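Local atomic coordinates of regulatory protein SWI6 (Saccharomyces cerevisiae, PDB entry 1SW6), a protein that acts with SWI4 or MBP1 in the SBF and MBF complexes that drive cell-cycle-dependent transcription, seen here as its ankyrin-repeat domain. Residues A142-V147 and F183-D188; P192-E197 and M229-K234; N288-L293 and S297-L302. One frame throughout, in Å; residues are numbered along the deposited sequence.

Interaction 1: A142-V147 and F183-D188; sequences ANLELV and FEALLD
Asp188, on the helix that sends Ala185 and Leu186 against Leu144 and Val147, has its OD1 gripped by two groups: Arg238 NH1 in a salt bridge and Trp231 NE1 in a hydrogen bond. The contact itself is purely apolar. Leu144 does most of the work, its two methyls split between two neighbours on 183-188: CD2 presses on Ala185 CB at 3.6 Å, while CD1 lies over the Leu186 backbone, 3.9 Å from its CA. With Leu144 CG anti to the backbone N (chi1 -180°), the fork is carried out toward the other helix, and the Leu144 and Leu186 side chains then slide past each other in opposite directions. Their CD1 atoms end up 4.0 Å apart. Leu186 CD1 also receives Val147 CG1 at 4.1 Å, the two side chains crossing at about a right angle, so this one methyl touches both Leu144 and Val147.

In the ankyrin fold, helix-turn-helix units stack side by side, and here helix 144-152 of the first repeat meets helix 183-190 of the second. The turn leading into helix 144-152 is tightly built. A Schellman motif ends helix 134-140, with Ala142 at positive phi, Asn143 N bonded to Leu138 O and Ala142 N to Thr139 O. The next helix is N-capped at once by Asn143, whose OD1 accepts from Leu146 N at 3.0 Å. That bond is fairly straight at nitrogen (N-H...O 163°), although the donor stands 35° out of the carbonyl plane of the amide. Leu186 and Val147 both touch Thr139 of helix 134-140 as well, and behind helix 183-190 Leu187 packs on Leu168 of helix 167-173.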
# COMPACT_ATOMS: atom_id res chain seq x y z
N ALA A 142 1.56 8.50 8.97
CA ALA A 142 1.89 9.30 10.14
C ALA A 142 1.92 10.80 9.89
O ALA A 142 2.63 11.53 10.59
CB ALA A 142 3.22 8.85 10.74
N ASN A 143 1.15 11.28 8.92
CA ASN A 143 1.14 12.72 8.69
C ASN A 143 0.14 13.36 9.65
O ASN A 143 -0.97 13.74 9.26
CB ASN A 143 0.73 13.07 7.26
CG ASN A 143 1.05 14.52 6.92
OD1 ASN A 143 0.72 15.44 7.68
ND2 ASN A 143 1.71 14.73 5.79
N LEU A 144 0.55 13.47 10.91
CA LEU A 144 -0.28 14.04 11.96
C LEU A 144 -0.93 15.38 11.62
O LEU A 144 -2.12 15.56 11.82
CB LEU A 144 0.54 14.18 13.24
CG LEU A 144 -0.14 14.75 14.49
CD1 LEU A 144 -1.35 13.91 14.87
CD2 LEU A 144 0.86 14.78 15.64
N GLU A 145 -0.14 16.31 11.11
CA GLU A 145 -0.67 17.63 10.80
C GLU A 145 -1.83 17.60 9.82
O GLU A 145 -2.86 18.23 10.04
CB GLU A 145 0.42 18.53 10.24
CG GLU A 145 0.38 19.92 10.83
CD GLU A 145 0.55 19.89 12.34
OE1 GLU A 145 0.25 20.92 12.99
OE2 GLU A 145 0.97 18.84 12.88
N LEU A 146 -1.67 16.86 8.74
CA LEU A 146 -2.77 16.79 7.79
C LEU A 146 -3.99 16.08 8.39
O LEU A 146 -5.13 16.44 8.10
CB LEU A 146 -2.29 16.14 6.50
CG LEU A 146 -2.04 17.16 5.39
CD1 LEU A 146 -1.41 18.44 5.95
CD2 LEU A 146 -1.15 16.53 4.34
N VAL A 147 -3.76 15.08 9.24
CA VAL A 147 -4.88 14.37 9.86
C VAL A 147 -5.72 15.34 10.70
O VAL A 147 -6.95 15.33 10.65
CB VAL A 147 -4.40 13.22 10.77
CG1 VAL A 147 -5.55 12.77 11.70
CG2 VAL A 147 -3.97 12.03 9.91
N PHE A 183 2.33 8.71 17.30
CA PHE A 183 1.21 7.92 17.81
C PHE A 183 0.45 8.48 19.01
O PHE A 183 -0.78 8.56 18.97
CB PHE A 183 1.65 6.49 18.13
CG PHE A 183 0.50 5.54 18.32
CD1 PHE A 183 -0.41 5.31 17.29
CD2 PHE A 183 0.33 4.87 19.53
CE1 PHE A 183 -1.47 4.42 17.46
CE2 PHE A 183 -0.73 3.98 19.70
CZ PHE A 183 -1.63 3.75 18.67
N GLU A 184 1.15 8.85 20.07
CA GLU A 184 0.46 9.35 21.25
C GLU A 184 -0.32 10.62 20.94
O GLU A 184 -1.45 10.77 21.42
CB GLU A 184 1.44 9.59 22.41
CG GLU A 184 0.74 10.05 23.70
CD GLU A 184 1.53 9.71 24.96
OE1 GLU A 184 2.75 9.44 24.86
OE2 GLU A 184 0.94 9.72 26.05
N ALA A 185 0.26 11.52 20.15
CA ALA A 185 -0.44 12.75 19.79
C ALA A 185 -1.62 12.40 18.88
O ALA A 185 -2.67 13.05 18.93
CB ALA A 185 0.51 13.72 19.07
N LEU A 186 -1.45 11.38 18.05
CA LEU A 186 -2.52 10.95 17.14
C LEU A 186 -3.79 10.50 17.88
O LEU A 186 -4.92 10.71 17.42
CB LEU A 186 -2.04 9.80 16.26
CG LEU A 186 -2.99 9.32 15.17
CD1 LEU A 186 -3.15 10.39 14.09
CD2 LEU A 186 -2.43 8.04 14.54
N LEU A 187 -3.61 9.88 19.04
CA LEU A 187 -4.75 9.41 19.80
C LEU A 187 -5.66 10.57 20.25
O LEU A 187 -6.86 10.38 20.39
CB LEU A 187 -4.28 8.60 21.01
CG LEU A 187 -3.62 7.26 20.62
CD1 LEU A 187 -3.08 6.54 21.85
CD2 LEU A 187 -4.64 6.39 19.89
N ASP A 188 -5.10 11.76 20.46
CA ASP A 188 -5.95 12.89 20.87
C ASP A 188 -7.00 13.20 19.81
O ASP A 188 -8.09 13.68 20.14
CB ASP A 188 -5.12 14.15 21.15
CG ASP A 188 -4.32 14.06 22.44
OD1 ASP A 188 -4.55 13.10 23.23
OD2 ASP A 188 -3.47 14.94 22.66

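Interaction 2: P192-E197 and M229-K234; sequences PCLILE and MGWIVK
Leu194 overlaps Trp231 and Ile232 with a single methyl: its CD1 stands 4.1 Å from Trp231 CZ3, at the far, six-membered end of the indole. It approaches that ring obliquely, neither flat over it nor squarely at its rim. The same CD1 lies 4.1 Å from Ile232 CD1, and here the two aliphatic chains reach toward each other tip to tip. Ile232 CD1 is in turn tucked at the edge of the Trp231 ring, in its plane, so the two residues on the helix offer Leu194 one joint surface.

The backbones are well separated, Leu194 CA and Ile232 CA being 10.5 Å apart, and long side chains span the gap. Leu194 manages this by stretching out: CD1 is anti to CA (chi2 174°), at the far end of the chain. From the helix, Trp231 holds CG anti to its backbone N (chi1 -176°), which swings the indole toward the turn. All three residues are buried, and only 69 Å² is hidden between the segments, so each meets much of its packing in other neighbours: Leu194 also rests on Leu168, Trp231 on Tyr191 and Ile232 on Ile271.

Leu194 sits at a corner of the chain. Cys193 O accepts from Leu196 N at 2.9 Å and closes a type I beta turn in which Leu194 and Ile195 are the central residues. Ile195, within this turn, and Glu197 just beyond it both bond to the backbone of Met46, where strand 196-197 runs parallel to strand 46-47. The contact thus joins the end of the second ankyrin repeat to helix 218-234 in the third, an 86-residue unit far longer than the 29 residues of the first, a clear variation on the ankyrin fold.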
# COMPACT_ATOMS: atom_id res chain seq x y z
N PRO A 192 -11.79 8.24 19.02
CA PRO A 192 -13.11 7.67 18.78
C PRO A 192 -13.04 6.32 18.07
O PRO A 192 -13.92 5.49 18.23
CB PRO A 192 -13.80 8.73 17.91
CG PRO A 192 -13.17 10.02 18.40
CD PRO A 192 -11.72 9.64 18.53
N CYS A 193 -11.97 6.09 17.29
CA CYS A 193 -11.80 4.83 16.58
C CYS A 193 -11.51 3.66 17.52
O CYS A 193 -11.72 2.51 17.16
CB CYS A 193 -10.65 4.94 15.57
SG CYS A 193 -10.81 6.25 14.33
N LEU A 194 -11.03 3.96 18.72
CA LEU A 194 -10.72 2.90 19.68
C LEU A 194 -11.91 2.00 19.99
O LEU A 194 -11.72 0.86 20.40
CB LEU A 194 -10.22 3.51 20.99
CG LEU A 194 -8.89 4.24 20.91
CD1 LEU A 194 -8.60 4.91 22.24
CD2 LEU A 194 -7.80 3.24 20.55
N ILE A 195 -13.13 2.49 19.80
CA ILE A 195 -14.29 1.66 20.10
C ILE A 195 -14.81 0.88 18.90
O ILE A 195 -15.80 0.15 19.00
CB ILE A 195 -15.45 2.49 20.68
CG1 ILE A 195 -16.10 3.33 19.57
CG2 ILE A 195 -14.94 3.37 21.81
CD1 ILE A 195 -17.41 3.95 19.98
N LEU A 196 -14.12 1.01 17.76
CA LEU A 196 -14.53 0.33 16.54
C LEU A 196 -13.91 -1.06 16.29
O LEU A 196 -12.73 -1.28 16.55
CB LEU A 196 -14.21 1.23 15.34
CG LEU A 196 -14.71 2.68 15.37
CD1 LEU A 196 -14.21 3.45 14.14
CD2 LEU A 196 -16.24 2.66 15.42
N GLU A 197 -14.72 -1.98 15.78
CA GLU A 197 -14.27 -3.33 15.42
C GLU A 197 -14.51 -3.46 13.92
O GLU A 197 -15.44 -2.87 13.38
CB GLU A 197 -15.06 -4.41 16.17
CG GLU A 197 -16.55 -4.42 15.89
CD GLU A 197 -17.28 -5.51 16.66
OE1 GLU A 197 -18.51 -5.67 16.48
OE2 GLU A 197 -16.63 -6.22 17.46
N MET A 229 -2.14 2.19 26.33
CA MET A 229 -2.50 2.01 27.74
C MET A 229 -2.16 3.27 28.55
O MET A 229 -2.98 3.75 29.34
CB MET A 229 -1.79 0.79 28.32
CG MET A 229 -2.25 -0.55 27.71
SD MET A 229 -4.04 -0.84 27.90
CE MET A 229 -4.12 -1.08 29.69
N GLY A 230 -0.96 3.81 28.35
CA GLY A 230 -0.59 5.02 29.06
C GLY A 230 -1.53 6.18 28.75
O GLY A 230 -1.92 6.94 29.64
N TRP A 231 -1.91 6.30 27.47
CA TRP A 231 -2.81 7.38 27.04
C TRP A 231 -4.15 7.31 27.76
O TRP A 231 -4.70 8.33 28.18
CB TRP A 231 -3.06 7.30 25.52
CG TRP A 231 -3.91 8.44 24.98
CD1 TRP A 231 -3.47 9.66 24.52
CD2 TRP A 231 -5.34 8.46 24.85
NE1 TRP A 231 -4.54 10.43 24.12
CE2 TRP A 231 -5.69 9.72 24.31
CE3 TRP A 231 -6.35 7.54 25.14
CZ2 TRP A 231 -7.02 10.08 24.06
CZ3 TRP A 231 -7.68 7.90 24.88
CH2 TRP A 231 -8.00 9.16 24.35
N ILE A 232 -4.69 6.10 27.90
CA ILE A 232 -5.96 5.93 28.56
C ILE A 232 -5.88 6.41 30.02
O ILE A 232 -6.76 7.13 30.47
CB ILE A 232 -6.46 4.45 28.51
CG1 ILE A 232 -7.48 4.26 27.37
CG2 ILE A 232 -7.19 4.10 29.77
CD1 ILE A 232 -6.94 4.50 26.00
N VAL A 233 -4.83 6.04 30.74
CA VAL A 233 -4.70 6.45 32.14
C VAL A 233 -4.27 7.90 32.34
O VAL A 233 -4.68 8.54 33.31
CB VAL A 233 -3.73 5.51 32.93
CG1 VAL A 233 -4.31 4.11 33.00
CG2 VAL A 233 -2.37 5.45 32.23
N LYS A 234 -3.48 8.44 31.42
CA LYS A 234 -3.03 9.83 31.55
C LYS A 234 -4.07 10.88 31.14
O LYS A 234 -4.03 12.01 31.63
CB LYS A 234 -1.74 10.06 30.77
CG LYS A 234 -0.60 9.15 31.20
CD LYS A 234 0.74 9.57 30.62
CE LYS A 234 0.75 9.58 29.11
NZ LYS A 234 2.04 10.11 28.56

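Interaction 3: N288-L293 and S297-L302; sequences NIAARL and SIVDAL
Val299 faces Ala290 across the antiparallel helix pair of an ankyrin repeat, the fourth one. The helix-turn-helix hairpin brings the short segments 288-293 and 297-302 to 9.1 Å between axes, with 150° between their directions. From Val299 CB, which points at the other helix, the branch that makes the contact is CG2. It is placed beside the backbone N and anti to the carbonyl carbon, since CG1 takes the position anti to N (chi1 169°). CG2 settles onto the main chain of the facing helix: it lies 3.7 Å from Ala290 O, and is also close to Ala290 C and, at 4.2 Å, to Ala291 N. Ala290 CB completes this set 4.1 Å from the same methyl. With only a methyl on Ala290, the valine can come down on the peptide itself, consistent with the short 5.9 Å between Ala290 CA and Val299 CA.

Ile298 and Leu302 both also pack on Leu225 of helix 218-234, which places this buried seam against the preceding part of the stack. Across the hairpin, Ala290 CB meets Ile298 CG2 and Leu302 CD1, each at 4.2 Å.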
# COMPACT_ATOMS: atom_id res chain seq x y z
N ASN A 288 -4.58 -14.62 22.51
CA ASN A 288 -4.57 -15.94 21.87
C ASN A 288 -3.87 -15.89 20.51
O ASN A 288 -3.20 -16.84 20.12
CB ASN A 288 -6.01 -16.47 21.71
CG ASN A 288 -6.08 -18.00 21.81
OD1 ASN A 288 -5.05 -18.67 21.85
ND2 ASN A 288 -7.29 -18.55 21.84
N ILE A 289 -4.04 -14.78 19.79
CA ILE A 289 -3.38 -14.59 18.50
C ILE A 289 -1.88 -14.45 18.77
O ILE A 289 -1.04 -14.97 18.04
CB ILE A 289 -3.88 -13.30 17.81
CG1 ILE A 289 -5.29 -13.51 17.25
CG2 ILE A 289 -2.89 -12.86 16.72
CD1 ILE A 289 -5.95 -12.25 16.74
N ALA A 290 -1.56 -13.74 19.85
CA ALA A 290 -0.18 -13.52 20.23
C ALA A 290 0.53 -14.80 20.68
O ALA A 290 1.70 -15.00 20.39
CB ALA A 290 -0.11 -12.46 21.35
N ALA A 291 -0.18 -15.66 21.40
CA ALA A 291 0.41 -16.91 21.88
C ALA A 291 0.81 -17.78 20.70
O ALA A 291 1.82 -18.48 20.75
CB ALA A 291 -0.58 -17.65 22.78
N ARG A 292 0.02 -17.73 19.64
CA ARG A 292 0.29 -18.51 18.44
C ARG A 292 1.46 -17.97 17.62
O ARG A 292 2.14 -18.73 16.94
CB ARG A 292 -0.97 -18.57 17.57
CG ARG A 292 -1.71 -19.87 17.65
CD ARG A 292 -2.99 -19.80 16.86
NE ARG A 292 -4.06 -19.19 17.64
CZ ARG A 292 -4.90 -18.27 17.18
NH1 ARG A 292 -4.81 -17.84 15.93
NH2 ARG A 292 -5.84 -17.79 17.98
N LEU A 293 1.69 -16.66 17.69
CA LEU A 293 2.80 -16.04 16.96
C LEU A 293 4.13 -16.43 17.60
O LEU A 293 5.16 -16.49 16.93
CB LEU A 293 2.65 -14.52 16.94
CG LEU A 293 1.37 -13.95 16.31
CD1 LEU A 293 1.44 -12.43 16.35
CD2 LEU A 293 1.23 -14.42 14.87
N SER A 297 7.75 -11.39 23.80
CA SER A 297 7.77 -10.01 24.25
C SER A 297 6.37 -9.42 24.47
O SER A 297 6.06 -8.94 25.55
CB SER A 297 8.54 -9.15 23.25
OG SER A 297 8.37 -7.77 23.52
N ILE A 298 5.53 -9.45 23.43
CA ILE A 298 4.20 -8.88 23.53
C ILE A 298 3.23 -9.78 24.32
O ILE A 298 2.23 -9.31 24.85
CB ILE A 298 3.66 -8.53 22.12
CG1 ILE A 298 2.56 -7.47 22.23
CG2 ILE A 298 3.14 -9.76 21.41
CD1 ILE A 298 2.27 -6.76 20.94
N VAL A 299 3.54 -11.07 24.41
CA VAL A 299 2.71 -11.99 25.19
C VAL A 299 2.80 -11.59 26.67
O VAL A 299 1.78 -11.48 27.36
CB VAL A 299 3.20 -13.45 25.07
CG1 VAL A 299 2.46 -14.32 26.09
CG2 VAL A 299 2.97 -13.96 23.66
N ASP A 300 4.02 -11.37 27.14
CA ASP A 300 4.23 -10.98 28.53
C ASP A 300 3.66 -9.60 28.83
O ASP A 300 3.08 -9.39 29.89
CB ASP A 300 5.73 -11.00 28.88
CG ASP A 300 6.28 -12.41 29.00
OD1 ASP A 300 7.51 -12.55 29.18
OD2 ASP A 300 5.50 -13.39 28.91
N ALA A 301 3.81 -8.66 27.90
CA ALA A 301 3.27 -7.32 28.11
C ALA A 301 1.75 -7.41 28.33
O ALA A 301 1.21 -6.82 29.26
CB ALA A 301 3.58 -6.43 26.93
N LEU A 302 1.08 -8.18 27.47
CA LEU A 302 -0.37 -8.35 27.57
C LEU A 302 -0.79 -9.06 28.86
O LEU A 302 -1.81 -8.72 29.46
CB LEU A 302 -0.91 -9.16 26.39
CG LEU A 302 -1.10 -8.49 25.04
CD1 LEU A 302 -1.52 -9.54 24.04
CD2 LEU A 302 -2.14 -7.37 25.15

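Overall arrangement
From the N terminus the three contacts follow in series, with none nested or crossed. Interaction 1 closes a loop of 35 intervening residues and ties the first ankyrin repeat to the second. Interaction 2 opens four residues later, spans 31 residues and carries the second repeat into the third. Interaction 3 encloses just three residues, a tight hairpin inside the fourth. The first two touch: Glu184 OE2 and Lys234 NZ form a salt bridge of 2.8 Å between their helices. Interaction 3 lies farther along the stack, its centre about 20 Å from that of interaction 2 and about 27 Å from that of interaction 1, touching neither.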